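PDB 6TO1: minor fimbrium subunit Mfa5 from Porphyromonas gingivalis ATCC 33277, which is an accessory subunit of the minor fimbriae, the filamentous pili that mediate biofilm formation and adhesion to host cells and other oral bacteria. Local coordinates for residues A121-V126 / A401-I406. Numbering follows the deposited sequence. Where two conformers were deposited one is given.
Sequences AVTVPV and AQTINI
Val122, Val124 and Ile404 form an apolar cluster on one face of two linkers that run roughly antiparallel, their end-to-end directions 147° apart. Val122 and Ile404 lie side by side and point the same way, with the two CG1 atoms 3.7 Å apart. Val124 crosses Ile404 at about a right angle: its CG2, anti to the carbonyl carbon, meets Ile404 CD1 at 3.6 Å. In Ile404, chi1 sets CG1 beside Val122, and chi2 of -60° turns CD1 toward that methyl. In the conformer described, the extended chain of Gln402 passes alongside Val124 CG2 at about van der Waals distance, though the placing of its amide end is doubtful. The other face carries Thr123, whose CG2 lies 4.0 Å from Ala401 CB, while its OG1 faces the Thr403 methyl.

The backbones join in a single beta bridge, Thr123 with Thr403. Val124 N donates almost straight (173°) to Gln402 O at 2.9 Å, and Ile404 N donates to Val122 O at 3.1 Å. Each carbonyl also receives a CA-H contact, from Thr123 and Thr403 respectively. One water links Val122 N to Ile404 O; a second accepts from Gln402 N and lies within donating distance of Val124 O.

Residues 121-126 lead from strand 110-119 into the von Willebrand factor A domain, and 401-406 lead back out to strand 408-417, so that domain appears inserted in the beta domain. Val126 begins the central strand 126-133, and with Ala401 it packs against Val170 of strand 170-177; Val124 also touches Asp227 of strand 227-234. At the far end Ile404 O accepts from Ser461 OG, just before strand 463-473.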
ATOM      1  N   ALA A 121      -4.510  -1.151   0.520  1.00 22.17           N
ATOM      2  CA  ALA A 121      -4.131  -0.517   1.781  1.00 22.01           C
ATOM      3  C   ALA A 121      -3.765  -1.576   2.797  1.00 20.07           C
ATOM      4  O   ALA A 121      -4.182  -2.736   2.693  1.00 21.13           O
ATOM      5  CB  ALA A 121      -5.256   0.374   2.334  1.00 23.57           C
ATOM      6  N   VAL A 122      -2.965  -1.155   3.787  1.00 25.03           N
ATOM      7  CA  VAL A 122      -2.570  -2.000   4.914  1.00 23.33           C
ATOM      8  C   VAL A 122      -2.646  -1.175   6.183  1.00 21.79           C
ATOM      9  O   VAL A 122      -1.984  -0.136   6.297  1.00 22.32           O
ATOM     10  CB  VAL A 122      -1.144  -2.569   4.774  1.00 26.87           C
ATOM     11  CG1 VAL A 122      -0.618  -3.076   6.129  1.00 25.09           C
ATOM     12  CG2 VAL A 122      -1.130  -3.634   3.710  1.00 24.05           C
ATOM     13  N   THR A 123      -3.404  -1.657   7.148  1.00 22.54           N
ATOM     14  CA  THR A 123      -3.347  -1.157   8.521  1.00 22.33           C
ATOM     15  C   THR A 123      -2.393  -2.053   9.311  1.00 20.19           C
ATOM     16  O   THR A 123      -2.526  -3.280   9.299  1.00 21.89           O
ATOM     17  CB  THR A 123      -4.748  -1.149   9.135  1.00 32.24           C
ATOM     18  OG1 THR A 123      -5.586  -0.253   8.381  1.00 28.81           O
ATOM     19  CG2 THR A 123      -4.707  -0.688  10.562  1.00 27.88           C
ATOM     20  N   VAL A 124      -1.403  -1.449   9.940  1.00 21.74           N
ATOM     21  CA  VAL A 124      -0.378  -2.215  10.651  1.00 21.62           C
ATOM     22  C   VAL A 124      -0.983  -2.710  11.965  1.00 23.07           C
ATOM     23  O   VAL A 124      -1.439  -1.880  12.749  1.00 23.02           O
ATOM     24  CB  VAL A 124       0.868  -1.355  10.886  1.00 24.97           C
ATOM     25  CG1 VAL A 124       1.896  -2.116  11.729  1.00 28.51           C
ATOM     26  CG2 VAL A 124       1.481  -0.909   9.559  1.00 24.67           C
ATOM     27  N   PRO A 125      -1.020  -4.014  12.248  1.00 23.09           N
ATOM     28  CA  PRO A 125      -1.620  -4.463  13.521  1.00 19.98           C
ATOM     29  C   PRO A 125      -0.903  -3.891  14.738  1.00 19.95           C
ATOM     30  O   PRO A 125       0.329  -3.809  14.794  1.00 20.35           O
ATOM     31  CB  PRO A 125      -1.502  -5.993  13.466  1.00 25.66           C
ATOM     32  CG  PRO A 125      -1.530  -6.287  11.959  1.00 27.37           C
ATOM     33  CD  PRO A 125      -0.699  -5.159  11.368  1.00 24.71           C
ATOM     34  N   VAL A 126      -1.697  -3.470  15.708  1.00 21.40           N
ATOM     35  CA  VAL A 126      -1.170  -2.807  16.895  1.00 19.87           C
ATOM     36  C   VAL A 126      -1.988  -3.285  18.080  1.00 21.65           C
ATOM     37  O   VAL A 126      -3.223  -3.318  18.022  1.00 21.81           O
ATOM     38  CB  VAL A 126      -1.217  -1.273  16.770  1.00 18.62           C
ATOM     39  CG1 VAL A 126      -2.605  -0.803  16.278  1.00 28.62           C
ATOM     40  CG2 VAL A 126      -0.844  -0.590  18.091  1.00 21.32           C
ATOM     41  N   ALA A 401      -2.921   3.561  15.010  1.00 26.63           N
ATOM     42  CA  ALA A 401      -2.723   2.574  13.969  1.00 26.89           C
ATOM     43  C   ALA A 401      -2.094   3.251  12.763  1.00 23.70           C
ATOM     44  O   ALA A 401      -2.625   4.241  12.255  1.00 30.12           O
ATOM     45  CB  ALA A 401      -4.043   1.918  13.560  1.00 30.66           C
ATOM     46  N   GLN A 402      -0.947   2.738  12.348  0.69 25.01           N
ATOM     47  CA  GLN A 402      -0.292   3.182  11.132  0.69 28.44           C
ATOM     48  C   GLN A 402      -0.949   2.547   9.912  0.69 25.97           C
ATOM     49  O   GLN A 402      -1.461   1.429   9.962  0.69 22.38           O
ATOM     50  CB  GLN A 402       1.190   2.803  11.174  0.69 28.76           C
ATOM     51  CG  GLN A 402       1.966   3.189   9.928  0.69 29.42           C
ATOM     52  CD  GLN A 402       3.400   2.678   9.919  0.69 30.17           C
ATOM     53  OE1 GLN A 402       3.828   1.904  10.788  0.69 37.08           O
ATOM     54  NE2 GLN A 402       4.153   3.121   8.932  0.69 19.35           N
ATOM     55  N   THR A 403      -0.904   3.265   8.801  1.00 24.30           N
ATOM     56  CA  THR A 403      -1.195   2.692   7.498  1.00 23.53           C
ATOM     57  C   THR A 403       0.040   2.866   6.626  1.00 23.54           C
ATOM     58  O   THR A 403       0.743   3.884   6.722  1.00 28.34           O
ATOM     59  CB  THR A 403      -2.405   3.344   6.838  1.00 33.96           C
ATOM     60  OG1 THR A 403      -2.165   4.741   6.711  1.00 35.40           O
ATOM     61  CG2 THR A 403      -3.653   3.109   7.677  1.00 31.65           C
ATOM     62  N   ILE A 404       0.310   1.860   5.797  1.00 20.20           N
ATOM     63  CA  ILE A 404       1.483   1.859   4.943  1.00 20.08           C
ATOM     64  C   ILE A 404       1.283   2.852   3.796  1.00 24.45           C
ATOM     65  O   ILE A 404       0.258   2.840   3.104  1.00 24.74           O
ATOM     66  CB  ILE A 404       1.756   0.440   4.434  1.00 17.54           C
ATOM     67  CG1 ILE A 404       2.020  -0.539   5.582  1.00 20.31           C
ATOM     68  CG2 ILE A 404       2.927   0.441   3.457  1.00 23.27           C
ATOM     69  CD1 ILE A 404       3.237  -0.156   6.454  1.00 24.41           C
ATOM     70  N   ASN A 405       2.274   3.718   3.591  0.51 22.77           N
ATOM     71  CA  ASN A 405       2.159   4.845   2.672  0.51 23.03           C
ATOM     72  C   ASN A 405       2.481   4.473   1.232  0.51 23.59           C
ATOM     73  O   ASN A 405       1.867   5.015   0.307  0.51 24.87           O
ATOM     74  CB  ASN A 405       3.085   5.982   3.141  0.51 27.59           C
ATOM     75  CG  ASN A 405       3.017   7.218   2.251  0.51 28.41           C
ATOM     76  OD1 ASN A 405       1.942   7.764   1.994  0.51 30.06           O
ATOM     77  ND2 ASN A 405       4.179   7.674   1.795  0.51 34.05           N
ATOM     78  N   ILE A 406       3.436   3.578   1.023  1.00 26.57           N
ATOM     79  CA  ILE A 406       3.899   3.218  -0.315  1.00 27.45           C
ATOM     80  C   ILE A 406       3.365   1.844  -0.689  1.00 28.32           C
ATOM     81  O   ILE A 406       3.455   0.889   0.094  1.00 34.26           O
ATOM     82  CB  ILE A 406       5.430   3.221  -0.408  1.00 33.80           C
ATOM     83  CG1 ILE A 406       6.044   4.568  -0.040  1.00 35.18           C
ATOM     84  CG2 ILE A 406       5.863   2.794  -1.825  1.00 34.07           C
ATOM     85  CD1 ILE A 406       5.611   5.698  -0.868  1.00 43.74           C
TER
HETATM   86  O   HOH W   1      -2.109   1.522   3.350  1.00 21.93           O
HETATM   87  O   HOH W   2      -0.028   0.481  13.780  1.00 26.24           O